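Local coordinates for glutathione peroxidase-like protein (Trypanosoma brucei, PDB 3DWV) that probably reduces peroxides as a tryparedoxin-dependent member of the glutathione peroxidase family, with a thioredoxin-like fold, at residues 37-40 / 41-45; 70-73 / 74-78; 128-131 / 132-136. The protein carries 1 engineered substitution. All coordinates share one frame; numbering follows the deposited sequence.

Contact 1 (37-40 / 41-45)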
loop_
_atom_site.group_PDB
_atom_site.type_symbol
_atom_site.label_atom_id
_atom_site.label_comp_id
_atom_site.label_asym_id
_atom_site.label_seq_id
_atom_site.Cartn_x
_atom_site.Cartn_y
_atom_site.Cartn_z
ATOM N N LYS A 37 -16.887 5.203 -3.441
ATOM C CA LYS A 37 -17.748 5.511 -2.285
ATOM C C LYS A 37 -16.911 5.615 -1.033
ATOM O O LYS A 37 -15.781 5.091 -1.005
ATOM C CB LYS A 37 -18.811 4.448 -2.112
ATOM C CG LYS A 37 -19.731 4.340 -3.330
ATOM C CD LYS A 37 -20.450 2.996 -3.217
ATOM C CE LYS A 37 -19.573 1.980 -2.492
ATOM N NZ LYS A 37 -19.342 0.718 -3.269
ATOM N N PRO A 38 -17.390 6.253 0.005
ATOM C CA PRO A 38 -16.538 6.357 1.194
ATOM C C PRO A 38 -16.262 4.958 1.742
ATOM O O PRO A 38 -17.216 4.153 1.802
ATOM C CB PRO A 38 -17.372 7.165 2.175
ATOM C CG PRO A 38 -18.337 7.889 1.277
ATOM C CD PRO A 38 -18.702 6.885 0.209
ATOM N N TYR A 39 -14.996 4.758 2.080
ATOM C CA TYR A 39 -14.647 3.415 2.585
ATOM C C TYR A 39 -14.432 3.456 4.091
ATOM O O TYR A 39 -13.667 4.290 4.573
ATOM C CB TYR A 39 -13.421 2.883 1.841
ATOM C CG TYR A 39 -12.956 1.520 2.291
ATOM C CD1 TYR A 39 -13.570 0.358 1.813
ATOM C CD2 TYR A 39 -11.891 1.376 3.177
ATOM C CE1 TYR A 39 -13.141 -0.892 2.218
ATOM C CE2 TYR A 39 -11.475 0.119 3.578
ATOM C CZ TYR A 39 -12.088 -1.008 3.105
ATOM O OH TYR A 39 -11.659 -2.250 3.518
ATOM N N ASN A 40 -15.116 2.583 4.827
ATOM C CA ASN A 40 -14.960 2.418 6.265
ATOM C C ASN A 40 -13.599 1.796 6.610
ATOM O O ASN A 40 -13.467 0.589 6.799
ATOM C CB ASN A 40 -16.092 1.565 6.854
ATOM C CG ASN A 40 -16.205 1.659 8.365
ATOM O OD1 ASN A 40 -17.091 1.076 8.996
ATOM N ND2 ASN A 40 -15.318 2.423 8.981
ATOM N N LEU A 41 -12.605 2.665 6.689
ATOM C CA LEU A 41 -11.242 2.283 7.011
ATOM C C LEU A 41 -11.151 1.918 8.490
ATOM O O LEU A 41 -10.450 1.038 8.963
ATOM C CB LEU A 41 -10.298 3.430 6.696
ATOM C CG LEU A 41 -8.794 3.205 6.737
ATOM C CD1 LEU A 41 -8.394 2.296 5.582
ATOM C CD2 LEU A 41 -8.029 4.506 6.630
ATOM N N VAL A 42 -11.913 2.643 9.329
ATOM C CA VAL A 42 -11.774 2.350 10.759
ATOM C C VAL A 42 -12.271 0.954 11.098
ATOM O O VAL A 42 -11.993 0.427 12.215
ATOM C CB VAL A 42 -12.515 3.430 11.564
ATOM C CG1 VAL A 42 -13.989 3.082 11.599
ATOM C CG2 VAL A 42 -11.951 3.575 12.979
ATOM N N GLN A 43 -12.985 0.276 10.190
ATOM C CA GLN A 43 -13.403 -1.109 10.475
ATOM C C GLN A 43 -12.189 -1.978 10.800
ATOM O O GLN A 43 -12.285 -2.912 11.599
ATOM C CB GLN A 43 -14.189 -1.721 9.326
ATOM C CG GLN A 43 -13.376 -2.227 8.135
ATOM C CD GLN A 43 -14.281 -2.727 7.026
ATOM O OE1 GLN A 43 -14.819 -3.844 7.061
ATOM N NE2 GLN A 43 -14.491 -1.902 5.990
ATOM N N HIS A 44 -11.044 -1.629 10.206
ATOM C CA HIS A 44 -9.811 -2.368 10.389
ATOM C C HIS A 44 -9.060 -2.010 11.649
ATOM O O HIS A 44 -8.048 -2.668 11.919
ATOM C CB HIS A 44 -8.902 -2.176 9.147
ATOM C CG HIS A 44 -9.622 -2.574 7.887
ATOM N ND1 HIS A 44 -10.114 -3.849 7.657
ATOM C CD2 HIS A 44 -9.953 -1.836 6.799
ATOM C CE1 HIS A 44 -10.705 -3.873 6.463
ATOM N NE2 HIS A 44 -10.620 -2.663 5.923
ATOM N N LYS A 45 -9.500 -1.020 12.432
ATOM C CA LYS A 45 -8.750 -0.672 13.642
ATOM C C LYS A 45 -8.766 -1.783 14.681
ATOM O O LYS A 45 -9.802 -2.474 14.868
ATOM C CB LYS A 45 -9.385 0.640 14.131
ATOM C CG LYS A 45 -8.740 1.192 15.395
ATOM C CD LYS A 45 -9.507 2.434 15.851
ATOM C CE LYS A 45 -8.738 3.275 16.835
ATOM N NZ LYS A 45 -9.179 4.695 16.837
#

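Contact 2 (70-73 / 74-78). Unlike the reference sequence in segment 70-73: Thr70 (reference Ala).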
loop_
_atom_site.group_PDB
_atom_site.type_symbol
_atom_site.label_atom_id
_atom_site.label_comp_id
_atom_site.label_asym_id
_atom_site.label_seq_id
_atom_site.Cartn_x
_atom_site.Cartn_y
_atom_site.Cartn_z
ATOM N N THR A 70 -0.435 -14.105 -0.443
ATOM C CA THR A 70 -0.101 -15.103 0.559
ATOM C C THR A 70 -0.399 -14.624 1.975
ATOM O O THR A 70 -1.018 -15.367 2.745
ATOM C CB THR A 70 1.389 -15.471 0.496
ATOM O OG1 THR A 70 1.629 -16.045 -0.811
ATOM C CG2 THR A 70 1.703 -16.507 1.578
ATOM N N LEU A 71 0.029 -13.390 2.317
ATOM C CA LEU A 71 -0.186 -12.931 3.698
ATOM C C LEU A 71 -1.661 -12.699 3.955
ATOM O O LEU A 71 -2.181 -13.083 5.021
ATOM C CB LEU A 71 0.562 -11.632 3.988
ATOM C CG LEU A 71 2.089 -11.728 4.013
ATOM C CD1 LEU A 71 2.769 -10.366 3.904
ATOM C CD2 LEU A 71 2.510 -12.454 5.273
ATOM N N TYR A 72 -2.345 -12.071 3.024
ATOM C CA TYR A 72 -3.789 -11.887 3.123
ATOM C C TYR A 72 -4.532 -13.175 3.429
ATOM O O TYR A 72 -5.332 -13.296 4.372
ATOM C CB TYR A 72 -4.280 -11.296 1.788
ATOM C CG TYR A 72 -5.762 -11.010 1.827
ATOM C CD1 TYR A 72 -6.286 -10.044 2.681
ATOM C CD2 TYR A 72 -6.619 -11.729 1.012
ATOM C CE1 TYR A 72 -7.643 -9.762 2.734
ATOM C CE2 TYR A 72 -7.988 -11.452 1.057
ATOM C CZ TYR A 72 -8.480 -10.492 1.907
ATOM O OH TYR A 72 -9.837 -10.277 1.904
ATOM N N ASN A 73 -4.286 -14.222 2.622
ATOM C CA ASN A 73 -5.040 -15.469 2.779
ATOM C C ASN A 73 -4.616 -16.215 4.033
ATOM O O ASN A 73 -5.433 -16.869 4.694
ATOM C CB ASN A 73 -4.861 -16.355 1.535
ATOM C CG ASN A 73 -5.633 -15.842 0.325
ATOM O OD1 ASN A 73 -6.719 -15.254 0.484
ATOM N ND2 ASN A 73 -5.055 -16.083 -0.850
ATOM N N LYS A 74 -3.340 -16.132 4.393
ATOM C CA LYS A 74 -2.867 -16.778 5.602
ATOM C C LYS A 74 -3.463 -16.198 6.870
ATOM O O LYS A 74 -3.721 -16.967 7.805
ATOM C CB LYS A 74 -1.344 -16.604 5.659
ATOM C CG LYS A 74 -0.740 -17.328 6.843
ATOM C CD LYS A 74 0.415 -18.204 6.411
ATOM C CE LYS A 74 1.701 -17.414 6.433
ATOM N NZ LYS A 74 2.872 -18.298 6.787
ATOM N N TYR A 75 -3.637 -14.886 6.951
ATOM C CA TYR A 75 -3.889 -14.201 8.209
ATOM C C TYR A 75 -5.211 -13.451 8.254
ATOM O O TYR A 75 -5.567 -12.960 9.349
ATOM C CB TYR A 75 -2.744 -13.202 8.531
ATOM C CG TYR A 75 -1.435 -13.935 8.788
ATOM C CD1 TYR A 75 -1.288 -14.713 9.948
ATOM C CD2 TYR A 75 -0.354 -13.857 7.906
ATOM C CE1 TYR A 75 -0.093 -15.382 10.198
ATOM C CE2 TYR A 75 0.845 -14.545 8.162
ATOM C CZ TYR A 75 0.953 -15.308 9.310
ATOM O OH TYR A 75 2.131 -15.986 9.564
ATOM N N LYS A 76 -5.937 -13.352 7.119
ATOM C CA LYS A 76 -7.229 -12.650 7.253
ATOM C C LYS A 76 -8.136 -13.293 8.308
ATOM O O LYS A 76 -9.019 -12.654 8.884
ATOM C CB LYS A 76 -7.898 -12.574 5.882
ATOM C CG LYS A 76 -8.100 -13.936 5.212
ATOM C CD LYS A 76 -8.798 -13.745 3.861
ATOM C CE LYS A 76 -9.103 -15.101 3.241
ATOM N NZ LYS A 76 -9.359 -14.899 1.777
ATOM N N SER A 77 -7.974 -14.586 8.631
ATOM C CA SER A 77 -8.868 -15.191 9.621
ATOM C C SER A 77 -8.542 -14.676 11.014
ATOM O O SER A 77 -9.364 -14.840 11.950
ATOM C CB SER A 77 -8.779 -16.725 9.632
ATOM O OG SER A 77 -7.414 -17.133 9.571
ATOM N N GLN A 78 -7.362 -14.077 11.163
ATOM C CA GLN A 78 -6.971 -13.634 12.513
ATOM C C GLN A 78 -7.282 -12.158 12.727
ATOM O O GLN A 78 -6.962 -11.573 13.777
ATOM C CB GLN A 78 -5.484 -13.897 12.765
ATOM C CG GLN A 78 -5.074 -15.355 12.865
ATOM C CD GLN A 78 -3.642 -15.556 13.342
ATOM O OE1 GLN A 78 -3.196 -14.938 14.321
ATOM N NE2 GLN A 78 -2.875 -16.433 12.681
HETATM O O HOH W 1 -11.219 -12.768 1.331
HETATM O O HOH W 2 -6.757 -16.646 7.174
#

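Contact 3 (128-131 / 132-136)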
loop_
_atom_site.group_PDB
_atom_site.type_symbol
_atom_site.label_atom_id
_atom_site.label_comp_id
_atom_site.label_asym_id
_atom_site.label_seq_id
_atom_site.Cartn_x
_atom_site.Cartn_y
_atom_site.Cartn_z
ATOM N N PRO A 128 -2.999 12.624 1.150
ATOM C CA PRO A 128 -2.453 12.853 2.504
ATOM C C PRO A 128 -2.181 11.589 3.292
ATOM O O PRO A 128 -1.228 11.650 4.100
ATOM C CB PRO A 128 -3.528 13.736 3.189
ATOM C CG PRO A 128 -4.203 14.451 2.048
ATOM C CD PRO A 128 -4.222 13.419 0.911
ATOM N N LEU A 129 -2.901 10.496 3.090
ATOM C CA LEU A 129 -2.594 9.286 3.856
ATOM C C LEU A 129 -1.188 8.834 3.482
ATOM O O LEU A 129 -0.456 8.369 4.364
ATOM C CB LEU A 129 -3.625 8.181 3.617
ATOM C CG LEU A 129 -3.258 6.729 3.932
ATOM C CD1 LEU A 129 -3.472 6.374 5.401
ATOM C CD2 LEU A 129 -4.093 5.789 3.061
ATOM N N TYR A 130 -0.827 8.959 2.201
ATOM C CA TYR A 130 0.514 8.569 1.749
ATOM C C TYR A 130 1.551 9.543 2.309
ATOM O O TYR A 130 2.652 9.188 2.754
ATOM C CB TYR A 130 0.548 8.415 0.190
ATOM C CG TYR A 130 0.375 6.935 -0.076
ATOM C CD1 TYR A 130 -0.887 6.362 -0.121
ATOM C CD2 TYR A 130 1.484 6.128 -0.246
ATOM C CE1 TYR A 130 -1.048 5.012 -0.339
ATOM C CE2 TYR A 130 1.306 4.766 -0.455
ATOM C CZ TYR A 130 0.041 4.199 -0.508
ATOM O OH TYR A 130 -0.147 2.848 -0.730
ATOM N N GLU A 131 1.249 10.845 2.299
ATOM C CA GLU A 131 2.180 11.818 2.890
ATOM C C GLU A 131 2.426 11.473 4.337
ATOM O O GLU A 131 3.600 11.529 4.780
ATOM C CB GLU A 131 1.636 13.239 2.682
ATOM C CG GLU A 131 1.690 13.451 1.136
ATOM C CD GLU A 131 3.117 13.521 0.636
ATOM O OE1 GLU A 131 3.562 14.709 0.631
ATOM O OE2 GLU A 131 3.877 12.587 0.227
ATOM N N TYR A 132 1.350 11.086 5.013
ATOM C CA TYR A 132 1.581 10.644 6.407
ATOM C C TYR A 132 2.398 9.377 6.539
ATOM O O TYR A 132 3.329 9.316 7.369
ATOM C CB TYR A 132 0.186 10.478 7.049
ATOM C CG TYR A 132 0.215 9.788 8.411
ATOM C CD1 TYR A 132 0.754 10.402 9.548
ATOM C CD2 TYR A 132 -0.312 8.513 8.537
ATOM C CE1 TYR A 132 0.758 9.740 10.777
ATOM C CE2 TYR A 132 -0.307 7.840 9.734
ATOM C CZ TYR A 132 0.233 8.466 10.844
ATOM O OH TYR A 132 0.211 7.749 12.022
ATOM N N MET A 133 2.080 8.287 5.807
ATOM C CA MET A 133 2.826 7.041 5.974
ATOM C C MET A 133 4.274 7.222 5.535
ATOM O O MET A 133 5.205 6.717 6.183
ATOM C CB MET A 133 2.160 5.921 5.140
ATOM C CG MET A 133 0.799 5.528 5.679
ATOM S SD MET A 133 0.110 4.063 4.863
ATOM C CE MET A 133 0.140 4.456 3.119
ATOM N N LYS A 134 4.495 7.975 4.434
ATOM C CA LYS A 134 5.858 8.167 3.917
ATOM C C LYS A 134 6.734 8.955 4.859
ATOM O O LYS A 134 7.959 8.716 4.975
ATOM C CB LYS A 134 5.797 8.893 2.560
ATOM C CG LYS A 134 5.224 8.029 1.425
ATOM C CD LYS A 134 4.634 8.925 0.331
ATOM C CE LYS A 134 5.694 9.653 -0.455
ATOM N NZ LYS A 134 5.084 10.545 -1.499
ATOM N N LYS A 135 6.132 9.951 5.545
ATOM C CA LYS A 135 7.027 10.712 6.425
ATOM C C LYS A 135 7.180 9.927 7.722
ATOM O O LYS A 135 8.253 10.035 8.352
ATOM C CB LYS A 135 6.569 12.139 6.646
ATOM C CG LYS A 135 5.294 12.319 7.451
ATOM C CD LYS A 135 5.359 13.635 8.221
ATOM C CE LYS A 135 4.070 13.867 8.998
ATOM N NZ LYS A 135 2.911 13.776 8.062
ATOM N N THR A 136 6.170 9.143 8.102
ATOM C CA THR A 136 6.370 8.326 9.321
ATOM C C THR A 136 7.451 7.273 9.096
ATOM O O THR A 136 8.318 7.067 9.963
ATOM C CB THR A 136 5.065 7.660 9.765
ATOM O OG1 THR A 136 4.099 8.696 9.960
ATOM C CG2 THR A 136 5.259 6.928 11.092
#

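Contact 1 (37-40 / 41-45)
Tyr39 and His44 meet through a polar bond at the ends of their side chains: Tyr39 OH lies 2.7 Å from His44 NE2, a hydrogen bond in which either group could be the donor. The hydroxyl arrives at the edge of the imidazole, near its plane. The two rings are rim to rim, their planes 27° apart and their centroids 5.8 Å from each other, so neither covers the other's face. Tyr39 CG lies anti to the backbone N (chi1 179°), which carries the ring forward beside the following turn.

The carbonyl of Asn40 is the second polar focus. Gln43 NE2 donates to Asn40 O over 2.8 Å at an N-H...O angle of 152°, and Asn40 O lies close to the plane of the Gln43 amide. The backbone N of Gln43 adds a weak bond to the same oxygen.

Apolar contact is slighter, with Tyr39 CE2 4.3 Å from Leu41 CD1; both side chains also touch Leu83 of strand 81-86.

In the backbone, Leu41 N makes a weak bond of 2.9 Å to Tyr39 O. This closes an inverse gamma turn centred on Asn40, which leads into the 3-10 turn 42-44 ahead of strand 49-54.

Contact 2 (70-73 / 74-78)
Tyr72 and Lys76 pack one turn apart near the C-terminal end of helix 64-75, the crossover helix of the beta-alpha-beta unit between strands 49-54 and 81-86; a 3-10 segment, 76-78, follows. The methylene Lys76 CD sits over one face of the Tyr72 ring, 4.0 Å from its centroid and offset toward the rim, a CH-pi contact. Lys76 CG stands between its own backbone N and carbonyl carbon (chi1 56°), and the extended chain beyond it runs beside the side chain of Asn73.

There Lys76 NZ donates to Asn73 OD1 over 3.0 Å. A water joins the same amine to Tyr72 OH, and Glu112 adds a long, weak ion pair to Lys76 while also accepting a bond from Asn73 ND2.

On another side of the helix, Leu71 CD2 packs 3.9 Å from Tyr75 CE2, and both residues face helix 171-181. Lys74 CG lies 3.4 Å above the plane of the Tyr75 ring, over its centre; Lys74 NZ and Tyr75 OH both bind Glu175 OE2 of that helix.

In the backbone, Lys76 N bonds to Tyr72 O over 2.8 Å. Ser77 N is 5.2 Å from Asn73 O, and a second water bridges these two atoms, giving a hydrogen to Asn73 O and accepting one from Ser77 N.

Contact 3 (128-131 / 132-136)
Met133 bends its thioether across the Tyr130 ring, and its atoms can be followed outward in turn. CB lies 3.7 Å from Leu129 O, and CG passes 3.4 Å from that same oxygen, which receives the backbone N-H of Met133. Beyond CG the chain is first extended, which places SD high above the Tyr130 ring, 5.4 Å from its centroid and 8° off the normal. A bend at the last torsion (chi3 -54°) then brings the methyl down: Met133 CE lies 3.6 Å from the Tyr130 centroid and 9° off the normal. Its distances to the six ring carbons agree within about half an ångström, CZ being the nearest, and the methyl sits over the centre of the face. The result is a Met-aromatic contact in which the methyl does the touching and the sulfur is more remote.

Both side chains are buried in the thioredoxin-like fold, where helix 128-136 packs on the sheet; each touches Ile51 of strand 49-54 and Phe153 of strand 152-155.

Lys134 CD lies at the edge of the same ring, near its plane, and 3.1 Å from Tyr130 O. Its chain bends at chi3, and Lys134 NZ forms a salt bridge of 2.9 Å with Glu131 OE2, meeting that oxygen nearly along its C-O bond. Val121 O and the Asn122 side-chain oxygen also accept from this amine, so three oxygens hold the end of a largely buried lysine.

Farther along, Tyr132 O takes two donors from opposite faces of its carbonyl plane, Thr136 N at 2.9 Å and Thr136 OG1 at 2.8 Å.

Along the chain the contacts come in series: contact 1 in the loop before strand 49-54, contact 2 at the end of helix 64-75, contact 3 on helix 128-136. The centres of contacts 2 and 3 are about 25 Å apart, on opposite sides of the chain's centre, as expected of helices in the two outer layers of a three-layer sandwich around the mixed sheet. Contact 1 lies about 19 Å from contact 2 and about 17 Å from contact 3, centre to centre. No two touch, but strand 81-86 meets side chains of contacts 1 and 2, while strand 49-54 meets contact 3. All three lie away from the predicted active-site Cys58 and its disulfide with Cys106, and are packing contacts of the fold.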